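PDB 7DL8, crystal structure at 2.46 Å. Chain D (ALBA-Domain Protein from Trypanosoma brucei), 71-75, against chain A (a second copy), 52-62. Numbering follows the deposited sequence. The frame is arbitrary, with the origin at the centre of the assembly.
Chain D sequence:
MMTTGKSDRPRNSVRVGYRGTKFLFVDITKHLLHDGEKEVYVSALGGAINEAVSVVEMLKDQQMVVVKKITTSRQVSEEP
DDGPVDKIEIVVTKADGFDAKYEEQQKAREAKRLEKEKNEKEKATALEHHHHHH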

ATOM      1  N   THR D  71       9.022 -16.235  -5.906  1.00 54.26           N
ATOM      2  CA  THR D  71      10.117 -15.363  -6.302  1.00 50.64           C
ATOM      3  C   THR D  71       9.633 -13.921  -6.353  1.00 52.90           C
ATOM      4  O   THR D  71       8.465 -13.650  -6.650  1.00 54.80           O
ATOM      5  CB  THR D  71      10.704 -15.754  -7.669  1.00 54.53           C
ATOM      6  OG1 THR D  71       9.742 -15.492  -8.699  1.00 64.48           O
ATOM      7  CG2 THR D  71      11.083 -17.230  -7.696  1.00 50.74           C
ATOM      8  N   THR D  72      10.543 -12.997  -6.058  1.00 52.39           N
ATOM      9  CA  THR D  72      10.294 -11.570  -6.179  1.00 46.17           C
ATOM     10  C   THR D  72      11.241 -10.971  -7.209  1.00 48.32           C
ATOM     11  O   THR D  72      12.356 -11.463  -7.410  1.00 48.36           O
ATOM     12  CB  THR D  72      10.462 -10.850  -4.834  1.00 48.13           C
ATOM     13  OG1 THR D  72      11.795 -11.045  -4.345  1.00 55.31           O
ATOM     14  CG2 THR D  72       9.466 -11.385  -3.812  1.00 45.08           C
ATOM     15  N   SER D  73      10.791  -9.903  -7.864  1.00 48.81           N
ATOM     16  CA  SER D  73      11.592  -9.250  -8.890  1.00 41.53           C
ATOM     17  C   SER D  73      11.236  -7.770  -8.938  1.00 46.17           C
ATOM     18  O   SER D  73      10.291  -7.312  -8.291  1.00 50.25           O
ATOM     19  CB  SER D  73      11.386  -9.906 -10.260  1.00 40.69           C
ATOM     20  OG  SER D  73      10.174  -9.476 -10.855  1.00 50.89           O
ATOM     21  N   ARG D  74      12.011  -7.023  -9.725  1.00 51.69           N
ATOM     22  CA  ARG D  74      11.844  -5.581  -9.852  1.00 58.67           C
ATOM     23  C   ARG D  74      11.921  -5.164 -11.313  1.00 61.93           C
ATOM     24  O   ARG D  74      12.851  -5.556 -12.027  1.00 66.06           O
ATOM     25  CB  ARG D  74      12.898  -4.825  -9.034  1.00 57.20           C
ATOM     26  CG  ARG D  74      12.565  -3.356  -8.823  1.00 62.43           C
ATOM     27  CD  ARG D  74      13.502  -2.706  -7.819  1.00 64.37           C
ATOM     28  NE  ARG D  74      12.806  -2.324  -6.593  1.00 69.69           N
ATOM     29  CZ  ARG D  74      13.315  -1.525  -5.662  1.00 69.81           C
ATOM     30  NH1 ARG D  74      14.530  -1.018  -5.814  1.00 67.22           N
ATOM     31  NH2 ARG D  74      12.609  -1.233  -4.577  1.00 73.53           N
ATOM     32  N   GLN D  75      10.942  -4.377 -11.749  1.00 64.30           N
ATOM     33  CA  GLN D  75      10.874  -3.819 -13.092  1.00 64.20           C
ATOM     34  C   GLN D  75      10.922  -2.298 -13.007  1.00 72.04           C
ATOM     35  O   GLN D  75      10.851  -1.710 -11.924  1.00 72.60           O
ATOM     36  CB  GLN D  75       9.606  -4.268 -13.831  1.00 68.17           C
ATOM     37  CG  GLN D  75       9.131  -5.672 -13.501  1.00 70.68           C
ATOM     38  CD  GLN D  75       7.703  -5.917 -13.949  1.00 74.58           C
ATOM     39  OE1 GLN D  75       6.848  -5.036 -13.844  1.00 75.37           O
ATOM     40  NE2 GLN D  75       7.437  -7.115 -14.457  1.00 75.56           N
TER
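Chain A, residues 52-62: AVSVVEMLKDQ

Residues 52-61 of chain A are helical, with phi/psi near -65/-37 throughout and i to i-4 backbone hydrogen bonds that run from a weak Val A56 N to Ala A52 O (3.3 Å) up to Gln A62 N to Met A58 O (3.1 Å). The helix lies across the extended strand 71-75 of chain D; the axes approach to 8.7 Å, and their N-to-C directions differ by 69° (signed crossing angle -69°), with contacts that extend from Val A53 to Asp A61. The CA-CA register places Thr D72 by Val A53 (7.2 Å) and Arg D74 by Glu A57 (6.7 Å). Strand alternation explains the pairing: the CA-to-CB bonds of Thr D72 and Arg D74 point toward the helix, that of Ser D73 away.

Thr D72 is buried. Thr D72 OG1 donates to Glu A57 OE2 at 2.9 Å, while Thr D72 CG2 packs on Val A53 CG1 at 4.0 Å. Glu A57 OE2 also accepts from Lys A60 NZ, again at 2.9 Å, in a salt bridge between residues three apart, about one helical turn, so this single carboxylate oxygen serves a hydroxyl from the strand and an ammonium from its own helix. Lys A60 NZ also comes within 3.1 Å of Thr D72 O, but the angle is poor and the pair does not count as a hydrogen bond.

Arg D74 has the most surface covered by the other stretch, 117 Å² of the 394 Å² summed over both sides. Arg D74 NH1 donates to Asp A61 OD2 (2.9 Å, N-H...O angle 146°), a salt bridge in which the acceptor lies near the guanidinium plane, as an in-plane N-H requires. NE is satisfied elsewhere in the structure. Arg D74 NH2 has no hydrogen bond to the helix: Ser A54 OG, near the plane, is 3.7 Å from it, and Met A58 CG approaches it to 3.6 Å. Glu A57 CB and Met A58 N lie over one guanidinium face.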

ATOM      1  N   ALA A  52       7.805  -5.061   2.616  1.00 51.14           N
ATOM      2  CA  ALA A  52       8.883  -6.002   2.902  1.00 46.61           C
ATOM      3  C   ALA A  52       9.559  -6.479   1.624  1.00 51.81           C
ATOM      4  O   ALA A  52      10.764  -6.754   1.627  1.00 50.64           O
ATOM      5  CB  ALA A  52       8.354  -7.194   3.694  1.00 38.29           C
ATOM      6  N   VAL A  53       8.800  -6.594   0.533  1.00 50.90           N
ATOM      7  CA  VAL A  53       9.383  -6.998  -0.742  1.00 46.95           C
ATOM      8  C   VAL A  53      10.264  -5.886  -1.295  1.00 49.79           C
ATOM      9  O   VAL A  53      11.331  -6.143  -1.866  1.00 49.05           O
ATOM     10  CB  VAL A  53       8.270  -7.393  -1.731  1.00 46.91           C
ATOM     11  CG1 VAL A  53       8.826  -7.543  -3.141  1.00 45.44           C
ATOM     12  CG2 VAL A  53       7.594  -8.679  -1.281  1.00 46.48           C
ATOM     13  N   SER A  54       9.846  -4.631  -1.115  1.00 51.15           N
ATOM     14  CA  SER A  54      10.653  -3.510  -1.582  1.00 49.51           C
ATOM     15  C   SER A  54      11.955  -3.388  -0.799  1.00 38.78           C
ATOM     16  O   SER A  54      12.976  -2.980  -1.363  1.00 48.67           O
ATOM     17  CB  SER A  54       9.851  -2.212  -1.487  1.00 54.93           C
ATOM     18  OG  SER A  54      10.707  -1.082  -1.441  1.00 65.08           O
ATOM     19  N   VAL A  55      11.941  -3.742   0.487  1.00 44.65           N
ATOM     20  CA  VAL A  55      13.169  -3.716   1.278  1.00 47.01           C
ATOM     21  C   VAL A  55      14.172  -4.730   0.738  1.00 47.04           C
ATOM     22  O   VAL A  55      15.372  -4.445   0.636  1.00 49.66           O
ATOM     23  CB  VAL A  55      12.851  -3.964   2.765  1.00 45.70           C
ATOM     24  CG1 VAL A  55      14.105  -4.366   3.527  1.00 46.33           C
ATOM     25  CG2 VAL A  55      12.224  -2.725   3.385  1.00 37.24           C
ATOM     26  N   VAL A  56      13.692  -5.914   0.352  1.00 45.53           N
ATOM     27  CA  VAL A  56      14.589  -6.949  -0.149  1.00 45.45           C
ATOM     28  C   VAL A  56      15.067  -6.609  -1.556  1.00 47.17           C
ATOM     29  O   VAL A  56      16.235  -6.830  -1.900  1.00 42.19           O
ATOM     30  CB  VAL A  56      13.895  -8.321  -0.099  1.00 42.82           C
ATOM     31  CG1 VAL A  56      14.706  -9.368  -0.851  1.00 38.60           C
ATOM     32  CG2 VAL A  56      13.668  -8.749   1.345  1.00 45.88           C
ATOM     33  N   GLU A  57      14.178  -6.057  -2.389  1.00 41.50           N
ATOM     34  CA  GLU A  57      14.579  -5.666  -3.736  1.00 42.63           C
ATOM     35  C   GLU A  57      15.615  -4.549  -3.708  1.00 48.23           C
ATOM     36  O   GLU A  57      16.511  -4.513  -4.559  1.00 45.55           O
ATOM     37  CB  GLU A  57      13.356  -5.240  -4.549  1.00 44.54           C
ATOM     38  CG  GLU A  57      12.472  -6.395  -5.006  1.00 51.59           C
ATOM     39  CD  GLU A  57      13.250  -7.502  -5.693  1.00 58.31           C
ATOM     40  OE1 GLU A  57      14.048  -7.196  -6.605  1.00 61.52           O
ATOM     41  OE2 GLU A  57      13.061  -8.680  -5.325  1.00 58.67           O
ATOM     42  N   MET A  58      15.515  -3.635  -2.741  1.00 47.72           N
ATOM     43  CA  MET A  58      16.536  -2.604  -2.593  1.00 46.83           C
ATOM     44  C   MET A  58      17.886  -3.214  -2.240  1.00 43.76           C
ATOM     45  O   MET A  58      18.922  -2.804  -2.778  1.00 49.84           O
ATOM     46  CB  MET A  58      16.112  -1.594  -1.528  1.00 55.31           C
ATOM     47  CG  MET A  58      15.112  -0.563  -2.015  1.00 66.43           C
ATOM     48  SD  MET A  58      14.784   0.703  -0.776  1.00 76.23           S
ATOM     49  CE  MET A  58      16.388   1.492  -0.675  1.00 65.13           C
ATOM     50  N   LEU A  59      17.893  -4.196  -1.336  1.00 47.30           N
ATOM     51  CA  LEU A  59      19.133  -4.892  -1.011  1.00 45.93           C
ATOM     52  C   LEU A  59      19.669  -5.655  -2.215  1.00 46.82           C
ATOM     53  O   LEU A  59      20.887  -5.782  -2.378  1.00 44.29           O
ATOM     54  CB  LEU A  59      18.917  -5.839   0.171  1.00 47.21           C
ATOM     55  CG  LEU A  59      18.634  -5.189   1.525  1.00 47.17           C
ATOM     56  CD1 LEU A  59      17.685  -6.050   2.339  1.00 51.72           C
ATOM     57  CD2 LEU A  59      19.933  -4.954   2.275  1.00 45.27           C
ATOM     58  N   LYS A  60      18.775  -6.175  -3.062  1.00 48.27           N
ATOM     59  CA  LYS A  60      19.204  -6.878  -4.267  1.00 49.98           C
ATOM     60  C   LYS A  60      19.775  -5.919  -5.308  1.00 51.99           C
ATOM     61  O   LYS A  60      20.715  -6.280  -6.025  1.00 55.75           O
ATOM     62  CB  LYS A  60      18.040  -7.688  -4.841  1.00 50.97           C
ATOM     63  CG  LYS A  60      17.758  -8.961  -4.047  1.00 51.38           C
ATOM     64  CD  LYS A  60      16.421  -9.589  -4.391  1.00 55.07           C
ATOM     65  CE  LYS A  60      16.402 -10.152  -5.802  1.00 56.31           C
ATOM     66  NZ  LYS A  60      15.038 -10.621  -6.164  1.00 55.08           N
ATOM     67  N   ASP A  61      19.216  -4.713  -5.418  1.00 44.93           N
ATOM     68  CA  ASP A  61      19.763  -3.714  -6.342  1.00 51.84           C
ATOM     69  C   ASP A  61      21.170  -3.302  -5.942  1.00 50.79           C
ATOM     70  O   ASP A  61      22.027  -3.062  -6.800  1.00 53.93           O
ATOM     71  CB  ASP A  61      18.879  -2.472  -6.386  1.00 68.20           C
ATOM     72  CG  ASP A  61      17.709  -2.600  -7.329  1.00 86.71           C
ATOM     73  OD1 ASP A  61      17.629  -3.594  -8.073  1.00 96.51           O
ATOM     74  OD2 ASP A  61      16.867  -1.661  -7.349  1.00 93.00           O
ATOM     75  N   GLN A  62      21.420  -3.177  -4.651  1.00 50.48           N
ATOM     76  CA  GLN A  62      22.757  -2.880  -4.149  1.00 49.35           C
ATOM     77  C   GLN A  62      23.671  -4.098  -4.172  1.00 53.15           C
ATOM     78  O   GLN A  62      24.829  -3.992  -3.746  1.00 51.22           O
ATOM     79  CB  GLN A  62      22.682  -2.311  -2.719  1.00 47.61           C
ATOM     80  CG  GLN A  62      21.786  -1.088  -2.574  1.00 49.65           C
ATOM     81  CD  GLN A  62      21.668  -0.604  -1.132  1.00 56.41           C
ATOM     82  OE1 GLN A  62      22.492  -0.943  -0.283  1.00 66.88           O
ATOM     83  NE2 GLN A  62      20.634   0.181  -0.852  1.00 52.15           N
TER